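Local coordinates for protein alanine racemase 1 (Caldanaerobacter subterraneus subsp. tengcongensis MB4, PDB 4Y2W) that belongs to the alanine racemase family, pairing an N-terminal TIM-barrel domain with a C-terminal beta-rich domain in a two-chain assembly, at residues Val60-Ala71 and Ile79-Pro90. The protein carries 1 engineered substitution. Numbering follows the deposited sequence.
Sequences VDYFGVATTEEA and IKTPILIFGYTP
Tyr62 lies with one ring face against Pro82, whose CB sits 3.6 Å from the ring centroid of Tyr62 and 15° off its normal, a CH-pi contact beside the start of two parallel barrel strands. These are 62-65 and 83-85, second and third of the eight in the TIM barrel, joined through helix 68-76 as a beta-alpha-beta unit. The Tyr62 ring edge points in plane at Ile83 C and Leu84 N, while its hydroxyl bonds to Thr103 and Glu163 farther round the barrel. Four backbone hydrogen bonds lace the strands, from Phe63 N to Pro82 O (2.9 Å) through to Phe86 N to Val65 O (3.0 Å), the last almost straight at 174°. Gly64 carries no side chain on the face shared with Leu84, and the Phe86 ring packs close by, its CZ 4.0 Å from Gly64 CA. The Phe86 side chain is about 8 Å from a bound alanine. On the other face, toward the helix, Val65 CG2 meets Ile83 CG2 at 3.7 Å; Ile85, with CG1 anti to its carbonyl carbon (chi1 -60°), sets that branch against Ala71 CB at 3.5 Å. At the helix start Thr67 and Glu70 form a capping box: Thr67 OG1 accepts from Glu70 N, and Glu70 OE1 takes both Ala66 N and Thr67 N, the latter from above the carboxylate plane. Glu70 OE2 reaches Gly41 N and forms a salt bridge with Arg369 of the second subunit. Beyond the strand ends, Thr68 OG1 donates to Thr89 OG1 at 2.9 Å, and Thr89 OG1 also bonds to Gln104 OE1.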
# COMPACT_ATOMS: atom_id res chain seq x y z
N VAL A 60 20.10 5.38 19.43
CA VAL A 60 20.58 5.19 18.06
C VAL A 60 21.36 6.42 17.59
O VAL A 60 21.05 7.54 17.98
CB VAL A 60 19.41 4.87 17.11
CG1 VAL A 60 18.54 6.10 16.85
CG2 VAL A 60 19.92 4.29 15.80
N ASP A 61 22.36 6.20 16.74
CA ASP A 61 23.27 7.27 16.31
C ASP A 61 22.76 8.07 15.11
O ASP A 61 23.03 9.27 15.01
CB ASP A 61 24.65 6.69 15.98
CG ASP A 61 25.30 6.01 17.18
OD1 ASP A 61 25.39 6.66 18.24
OD2 ASP A 61 25.71 4.84 17.05
N TYR A 62 22.03 7.41 14.22
CA TYR A 62 21.51 8.06 13.01
C TYR A 62 20.22 7.36 12.58
O TYR A 62 19.94 6.24 13.01
CB TYR A 62 22.54 7.97 11.88
CG TYR A 62 22.93 9.29 11.25
CD1 TYR A 62 22.06 9.97 10.41
CD2 TYR A 62 24.19 9.84 11.48
CE1 TYR A 62 22.42 11.17 9.83
CE2 TYR A 62 24.56 11.04 10.90
CZ TYR A 62 23.68 11.71 10.07
OH TYR A 62 24.04 12.89 9.49
N PHE A 63 19.45 8.03 11.72
CA PHE A 63 18.34 7.39 11.02
C PHE A 63 18.54 7.49 9.52
O PHE A 63 19.04 8.49 9.01
CB PHE A 63 17.00 8.04 11.40
CG PHE A 63 16.45 7.57 12.71
CD1 PHE A 63 16.11 6.24 12.90
CD2 PHE A 63 16.24 8.46 13.75
CE1 PHE A 63 15.59 5.80 14.10
CE2 PHE A 63 15.72 8.03 14.96
CZ PHE A 63 15.40 6.70 15.14
N GLY A 64 18.14 6.44 8.81
CA GLY A 64 18.15 6.43 7.35
C GLY A 64 16.73 6.39 6.82
O GLY A 64 15.91 5.58 7.26
N VAL A 65 16.44 7.28 5.87
CA VAL A 65 15.16 7.29 5.18
C VAL A 65 15.33 7.51 3.68
O VAL A 65 16.37 7.99 3.22
CB VAL A 65 14.21 8.37 5.74
CG1 VAL A 65 13.78 8.01 7.15
CG2 VAL A 65 14.85 9.75 5.69
N ALA A 66 14.28 7.16 2.93
CA ALA A 66 14.31 7.19 1.48
C ALA A 66 14.06 8.58 0.90
O ALA A 66 14.72 8.97 -0.06
CB ALA A 66 13.29 6.21 0.93
N THR A 67 13.10 9.31 1.47
CA THR A 67 12.63 10.57 0.89
C THR A 67 12.69 11.77 1.84
O THR A 67 12.90 11.64 3.06
CB THR A 67 11.18 10.44 0.38
OG1 THR A 67 10.31 10.17 1.48
CG2 THR A 67 11.08 9.32 -0.64
N THR A 68 12.50 12.95 1.26
CA THR A 68 12.45 14.21 2.00
C THR A 68 11.30 14.24 3.00
O THR A 68 11.46 14.66 4.15
CB THR A 68 12.28 15.39 1.02
OG1 THR A 68 13.20 15.26 -0.07
CG2 THR A 68 12.52 16.72 1.73
N GLU A 69 10.13 13.78 2.55
CA GLU A 69 8.92 13.83 3.35
C GLU A 69 9.01 12.83 4.51
O GLU A 69 8.47 13.08 5.59
CB GLU A 69 7.68 13.54 2.49
CG GLU A 69 7.41 14.58 1.40
CD GLU A 69 8.22 14.37 0.13
OE1 GLU A 69 9.06 13.44 0.08
OE2 GLU A 69 8.03 15.15 -0.84
N GLU A 70 9.69 11.71 4.27
CA GLU A 70 9.99 10.76 5.34
C GLU A 70 10.88 11.41 6.39
O GLU A 70 10.63 11.28 7.59
CB GLU A 70 10.66 9.50 4.79
CG GLU A 70 9.70 8.51 4.14
CD GLU A 70 10.40 7.26 3.64
OE1 GLU A 70 11.64 7.27 3.55
OE2 GLU A 70 9.70 6.26 3.34
N ALA A 71 11.90 12.12 5.93
CA ALA A 71 12.81 12.84 6.83
C ALA A 71 12.09 13.95 7.60
O ALA A 71 12.28 14.10 8.80
CB ALA A 71 13.99 13.42 6.06
N ILE A 79 11.69 14.46 16.57
CA ILE A 79 12.86 13.59 16.54
C ILE A 79 14.12 14.45 16.40
O ILE A 79 14.25 15.21 15.43
CB ILE A 79 12.77 12.56 15.39
CG1 ILE A 79 11.56 11.64 15.57
CG2 ILE A 79 14.05 11.73 15.30
CD1 ILE A 79 11.65 10.66 16.72
N LYS A 80 15.02 14.34 17.38
CA LYS A 80 16.26 15.12 17.42
C LYS A 80 17.41 14.41 16.72
O LYS A 80 18.31 15.06 16.18
CB LYS A 80 16.67 15.38 18.88
CG LYS A 80 15.63 16.08 19.73
CD LYS A 80 15.95 15.94 21.22
CE LYS A 80 14.82 16.44 22.10
NZ LYS A 80 14.57 17.90 21.93
N THR A 81 17.37 13.08 16.74
CA THR A 81 18.38 12.23 16.09
C THR A 81 18.70 12.73 14.67
O THR A 81 17.79 13.14 13.95
CB THR A 81 17.88 10.77 16.00
OG1 THR A 81 17.41 10.34 17.29
CG2 THR A 81 18.99 9.83 15.54
N PRO A 82 19.98 12.71 14.27
CA PRO A 82 20.33 13.07 12.89
C PRO A 82 19.67 12.14 11.88
O PRO A 82 19.59 10.93 12.12
CB PRO A 82 21.85 12.92 12.85
CG PRO A 82 22.29 13.04 14.27
CD PRO A 82 21.19 12.43 15.08
N ILE A 83 19.21 12.69 10.76
CA ILE A 83 18.52 11.92 9.73
C ILE A 83 19.21 12.11 8.38
O ILE A 83 19.57 13.23 8.01
CB ILE A 83 17.06 12.37 9.58
CG1 ILE A 83 16.32 12.25 10.92
CG2 ILE A 83 16.35 11.57 8.49
CD1 ILE A 83 15.11 13.15 11.03
N LEU A 84 19.37 11.01 7.64
CA LEU A 84 19.97 11.03 6.31
C LEU A 84 18.93 10.67 5.25
O LEU A 84 18.25 9.65 5.38
CB LEU A 84 21.15 10.06 6.22
CG LEU A 84 21.74 9.81 4.83
CD1 LEU A 84 22.32 11.08 4.23
CD2 LEU A 84 22.79 8.72 4.88
N ILE A 85 18.84 11.49 4.22
CA ILE A 85 17.99 11.22 3.06
C ILE A 85 18.82 10.60 1.94
O ILE A 85 19.67 11.27 1.35
CB ILE A 85 17.33 12.52 2.55
CG1 ILE A 85 16.46 13.14 3.66
CG2 ILE A 85 16.49 12.25 1.31
CD1 ILE A 85 16.16 14.61 3.45
N PHE A 86 18.58 9.32 1.66
CA PHE A 86 19.29 8.61 0.59
C PHE A 86 18.96 9.21 -0.77
O PHE A 86 19.84 9.34 -1.63
CB PHE A 86 18.92 7.13 0.57
CG PHE A 86 19.30 6.37 1.81
CD1 PHE A 86 20.62 6.30 2.21
CD2 PHE A 86 18.34 5.72 2.57
CE1 PHE A 86 20.98 5.60 3.36
CE2 PHE A 86 18.69 5.02 3.71
CZ PHE A 86 20.01 4.96 4.11
N GLY A 87 17.70 9.57 -0.95
CA GLY A 87 17.21 10.02 -2.24
C GLY A 87 17.55 11.46 -2.58
O GLY A 87 18.23 12.15 -1.83
N TYR A 88 17.06 11.88 -3.74
CA TYR A 88 17.24 13.23 -4.24
C TYR A 88 16.18 14.15 -3.64
O TYR A 88 14.99 13.87 -3.76
CB TYR A 88 17.11 13.21 -5.76
CG TYR A 88 17.38 14.52 -6.46
CD1 TYR A 88 18.63 15.11 -6.42
CD2 TYR A 88 16.38 15.15 -7.21
CE1 TYR A 88 18.89 16.31 -7.07
CE2 TYR A 88 16.63 16.34 -7.87
CZ TYR A 88 17.88 16.92 -7.80
OH TYR A 88 18.14 18.10 -8.45
N THR A 89 16.62 15.22 -2.99
CA THR A 89 15.73 16.29 -2.54
C THR A 89 15.77 17.39 -3.60
O THR A 89 16.78 18.08 -3.72
CB THR A 89 16.17 16.86 -1.17
OG1 THR A 89 16.05 15.84 -0.17
CG2 THR A 89 15.31 18.06 -0.78
N PRO A 90 14.67 17.57 -4.36
CA PRO A 90 14.66 18.54 -5.46
C PRO A 90 15.06 19.96 -5.05
O PRO A 90 14.85 20.33 -3.89
CB PRO A 90 13.20 18.54 -5.93
CG PRO A 90 12.66 17.22 -5.51
CD PRO A 90 13.38 16.87 -4.24